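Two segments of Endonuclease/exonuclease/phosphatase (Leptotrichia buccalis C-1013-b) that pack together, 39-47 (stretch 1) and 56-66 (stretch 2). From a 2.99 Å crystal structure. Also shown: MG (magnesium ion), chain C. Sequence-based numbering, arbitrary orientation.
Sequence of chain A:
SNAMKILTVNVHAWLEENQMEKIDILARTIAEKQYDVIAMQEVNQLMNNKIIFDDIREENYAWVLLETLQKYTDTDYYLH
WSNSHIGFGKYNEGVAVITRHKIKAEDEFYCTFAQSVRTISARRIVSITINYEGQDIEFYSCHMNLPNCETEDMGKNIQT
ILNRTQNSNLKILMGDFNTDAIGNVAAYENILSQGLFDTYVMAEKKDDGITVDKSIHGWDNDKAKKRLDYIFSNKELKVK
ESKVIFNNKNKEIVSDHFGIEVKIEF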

# COMPACT_ATOMS: atom_id res chain seq x y z
N ALA A 39 4.72 0.33 0.07
CA ALA A 39 3.46 0.20 0.81
C ALA A 39 2.78 -1.11 0.40
O ALA A 39 2.66 -1.40 -0.78
CB ALA A 39 2.56 1.40 0.55
N MSE A 40 2.37 -1.91 1.37
CA MSE A 40 1.79 -3.22 1.10
C MSE A 40 0.47 -3.43 1.82
O MSE A 40 0.32 -3.04 2.99
CB MSE A 40 2.76 -4.31 1.51
CG MSE A 40 3.91 -4.45 0.56
SE MSE A 40 5.13 -5.82 1.19
CE MSE A 40 5.76 -4.90 2.79
N GLN A 41 -0.48 -4.05 1.11
CA GLN A 41 -1.77 -4.41 1.68
C GLN A 41 -1.99 -5.91 1.58
O GLN A 41 -1.29 -6.62 0.83
CB GLN A 41 -2.90 -3.66 0.99
CG GLN A 41 -2.72 -2.15 0.92
CD GLN A 41 -1.75 -1.73 -0.17
OE1 GLN A 41 -1.77 -2.29 -1.28
NE2 GLN A 41 -0.90 -0.75 0.13
N GLU A 42 -2.99 -6.40 2.31
CA GLU A 42 -3.29 -7.83 2.40
C GLU A 42 -1.99 -8.58 2.78
O GLU A 42 -1.58 -9.52 2.12
CB GLU A 42 -3.98 -8.40 1.12
CG GLU A 42 -5.39 -7.82 0.78
CD GLU A 42 -6.24 -8.70 -0.18
OE1 GLU A 42 -6.63 -9.84 0.20
OE2 GLU A 42 -6.58 -8.26 -1.31
N VAL A 43 -1.32 -8.10 3.82
CA VAL A 43 -0.13 -8.76 4.34
C VAL A 43 -0.59 -9.65 5.48
O VAL A 43 -1.16 -9.16 6.45
CB VAL A 43 0.89 -7.73 4.87
CG1 VAL A 43 2.01 -8.42 5.61
CG2 VAL A 43 1.46 -6.91 3.74
N ASN A 44 -0.35 -10.95 5.36
CA ASN A 44 -0.93 -11.93 6.30
C ASN A 44 0.10 -12.65 7.14
O ASN A 44 1.26 -12.82 6.74
CB ASN A 44 -1.79 -12.97 5.57
CG ASN A 44 -2.91 -12.35 4.74
OD1 ASN A 44 -3.69 -11.53 5.24
ND2 ASN A 44 -3.02 -12.76 3.48
N GLN A 45 -0.34 -13.08 8.32
CA GLN A 45 0.41 -14.01 9.15
C GLN A 45 -0.55 -14.99 9.84
O GLN A 45 -1.73 -14.69 10.04
CB GLN A 45 1.23 -13.26 10.19
CG GLN A 45 0.40 -12.60 11.30
CD GLN A 45 1.23 -11.76 12.26
OE1 GLN A 45 2.42 -11.52 12.03
NE2 GLN A 45 0.60 -11.31 13.34
N LEU A 46 -0.04 -16.16 10.18
CA LEU A 46 -0.85 -17.16 10.85
C LEU A 46 -1.08 -16.82 12.31
O LEU A 46 -0.13 -16.67 13.06
CB LEU A 46 -0.17 -18.52 10.76
CG LEU A 46 -0.35 -19.25 9.45
CD1 LEU A 46 0.78 -20.25 9.26
CD2 LEU A 46 -1.70 -19.94 9.43
N MSE A 47 -2.35 -16.73 12.71
CA MSE A 47 -2.69 -16.40 14.09
C MSE A 47 -2.00 -17.31 15.09
O MSE A 47 -1.76 -16.92 16.24
CB MSE A 47 -4.17 -16.55 14.34
CG MSE A 47 -5.07 -15.77 13.44
SE MSE A 47 -6.87 -16.14 14.05
CE MSE A 47 -6.82 -18.11 14.10
MG MG C . -7.45 -9.32 -2.46
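Stretch 2, residues 56-66: IREENYAWVLL

Stretch 1 is extended for most of its length, with one strand entering from earlier in the chain through A39 and M40 and a second running on to L46. Between them the chain turns a corner at E42, whose phi/psi of 51/51 breaks the run of extended values, so the two strands belong to different sheets or faces. Stretch 2 enters as a short strand, I56 and R57, reverses in a type II beta turn from R57 to N60, and continues as a helix from Y61 through L66 and beyond. E59 takes the positive phi of this turn, at 69/14, and N60 N donates to R57 O at 3.1 Å to close it. The helix runs across the second strand of stretch 1 at 104° between their N-to-C directions, with a closest axis approach of 7.9 Å. The backbones come nearest where the turn passes into the helix: the CA atoms of Q45 and N60 are 4.3 Å apart, and those of N44 and Y61 5.8 Å.

That closeness allows a direct backbone link. Y61 N donates to N44 O at 3.1 Å with a nearly straight angle of 165°, so an amide of the first helical turn is satisfied by the strand. The next two free amides are served locally: N60, at the N-cap with chi1 t, accepts on OD1 from A62 N at 2.9 Å and from W63 N at 3.3 Å, both weak bonds. Within the helix, V64 N to N60 O at 2.9 Å and L65 N to Y61 O at 2.8 Å carry on the regular pattern.

The cap residue has a second role. Its ND2 donates to Q45 OE1 at 3.0 Å, and the same OE1 accepts from R57 N at 2.8 Å, both close to linear. Q45 points toward stretch 2 with chi1 p and chi2 t, and its carbonyl oxygen thereby ties together the two ends of the turn, the backbone of R57 and the side chain of N60. One buried amide side chain thus bonds to the strand and cap ends of the turn, alongside the Y61 N to N44 O bond. Water 1 adds a bridge nearby, accepting from L46 N and donating to E58 O, each at 2.9 Å.

Farther along the helix the contact is apolar. V43 CG1 lies 3.8 Å from A62 CB and 4.3 Å from Y61 CB, and M40, a selenomethionine, reaches from before the corner to place SE 3.6 Å from L65 CD2 and CE 4.1 Å from A62 CB. A62 CB thus touches both V43 and M40. Toward the other end R57 extends along the strand's exit: its CD is 3.3 Å from L46 O, and M47 O lies over one face of the guanidinium, 3.5 Å from R57 NE at an angle too poor for a hydrogen bond. At the corner itself, E42 OE2 binds the magnesium ion at 1.8 Å.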

# COMPACT_ATOMS: atom_id res chain seq x y z
N ILE A 56 4.45 -9.22 15.50
CA ILE A 56 4.77 -9.95 14.29
C ILE A 56 5.05 -11.44 14.56
O ILE A 56 5.91 -11.80 15.38
CB ILE A 56 5.93 -9.26 13.57
CG1 ILE A 56 5.44 -7.90 13.09
CG2 ILE A 56 6.42 -10.09 12.41
CD1 ILE A 56 6.44 -7.14 12.31
N ARG A 57 4.29 -12.30 13.89
CA ARG A 57 4.41 -13.74 14.08
C ARG A 57 5.29 -14.36 13.02
O ARG A 57 5.45 -13.77 11.95
CB ARG A 57 3.03 -14.41 14.12
CG ARG A 57 2.25 -14.00 15.37
CD ARG A 57 0.87 -14.64 15.47
NE ARG A 57 0.12 -14.02 16.55
CZ ARG A 57 0.20 -14.38 17.83
NH1 ARG A 57 1.00 -15.36 18.21
NH2 ARG A 57 -0.52 -13.73 18.73
N GLU A 58 5.88 -15.51 13.32
CA GLU A 58 6.72 -16.21 12.35
C GLU A 58 6.00 -16.37 11.04
O GLU A 58 4.80 -16.63 10.98
CB GLU A 58 7.11 -17.59 12.85
CG GLU A 58 8.22 -17.60 13.87
CD GLU A 58 8.56 -19.03 14.32
OE1 GLU A 58 9.11 -19.84 13.50
OE2 GLU A 58 8.27 -19.35 15.51
N GLU A 59 6.78 -16.20 9.97
CA GLU A 59 6.30 -16.36 8.59
C GLU A 59 5.31 -15.26 8.15
O GLU A 59 4.65 -15.40 7.13
CB GLU A 59 5.72 -17.77 8.33
CG GLU A 59 6.72 -18.95 8.33
CD GLU A 59 6.02 -20.30 7.98
OE1 GLU A 59 6.71 -21.23 7.45
OE2 GLU A 59 4.78 -20.44 8.23
N ASN A 60 5.21 -14.18 8.91
CA ASN A 60 4.56 -12.96 8.42
C ASN A 60 5.12 -12.62 7.03
O ASN A 60 6.33 -12.54 6.84
CB ASN A 60 4.74 -11.81 9.42
CG ASN A 60 4.17 -10.49 8.91
OD1 ASN A 60 4.61 -9.96 7.88
ND2 ASN A 60 3.21 -9.94 9.65
N TYR A 61 4.24 -12.43 6.07
CA TYR A 61 4.66 -12.30 4.68
C TYR A 61 5.71 -11.22 4.50
O TYR A 61 6.72 -11.42 3.82
CB TYR A 61 3.45 -12.00 3.80
CG TYR A 61 3.75 -11.85 2.32
CD1 TYR A 61 3.47 -12.89 1.42
CD2 TYR A 61 4.27 -10.66 1.81
CE1 TYR A 61 3.72 -12.74 0.07
CE2 TYR A 61 4.53 -10.51 0.45
CZ TYR A 61 4.25 -11.55 -0.41
OH TYR A 61 4.50 -11.38 -1.74
N ALA A 62 5.46 -10.07 5.13
CA ALA A 62 6.34 -8.91 5.05
C ALA A 62 7.72 -9.21 5.64
O ALA A 62 8.74 -8.90 5.03
CB ALA A 62 5.70 -7.73 5.73
N TRP A 63 7.73 -9.83 6.81
CA TRP A 63 8.98 -10.23 7.43
C TRP A 63 9.76 -11.18 6.52
O TRP A 63 10.97 -11.02 6.35
CB TRP A 63 8.69 -10.86 8.77
CG TRP A 63 9.90 -11.30 9.49
CD1 TRP A 63 10.29 -12.59 9.68
CD2 TRP A 63 10.89 -10.48 10.11
NE1 TRP A 63 11.47 -12.63 10.39
CE2 TRP A 63 11.86 -11.34 10.67
CE3 TRP A 63 11.06 -9.08 10.24
CZ2 TRP A 63 12.99 -10.87 11.36
CZ3 TRP A 63 12.18 -8.60 10.93
CH2 TRP A 63 13.14 -9.50 11.48
N VAL A 64 9.08 -12.16 5.94
CA VAL A 64 9.73 -13.08 5.00
C VAL A 64 10.31 -12.30 3.81
O VAL A 64 11.47 -12.49 3.43
CB VAL A 64 8.77 -14.20 4.51
CG1 VAL A 64 9.45 -15.06 3.44
CG2 VAL A 64 8.30 -15.05 5.69
N LEU A 65 9.50 -11.40 3.26
CA LEU A 65 9.94 -10.55 2.16
C LEU A 65 11.27 -9.89 2.49
O LEU A 65 12.24 -9.99 1.74
CB LEU A 65 8.90 -9.48 1.87
CG LEU A 65 9.24 -8.50 0.76
CD1 LEU A 65 9.85 -9.21 -0.44
CD2 LEU A 65 7.96 -7.81 0.35
N LEU A 66 11.29 -9.21 3.63
CA LEU A 66 12.48 -8.57 4.15
C LEU A 66 13.69 -9.50 4.27
O LEU A 66 14.79 -9.13 3.86
CB LEU A 66 12.18 -7.94 5.49
CG LEU A 66 13.07 -6.72 5.74
CD1 LEU A 66 12.51 -5.53 4.99
CD2 LEU A 66 13.20 -6.42 7.24
O HOH W 1 2.58 -16.83 9.12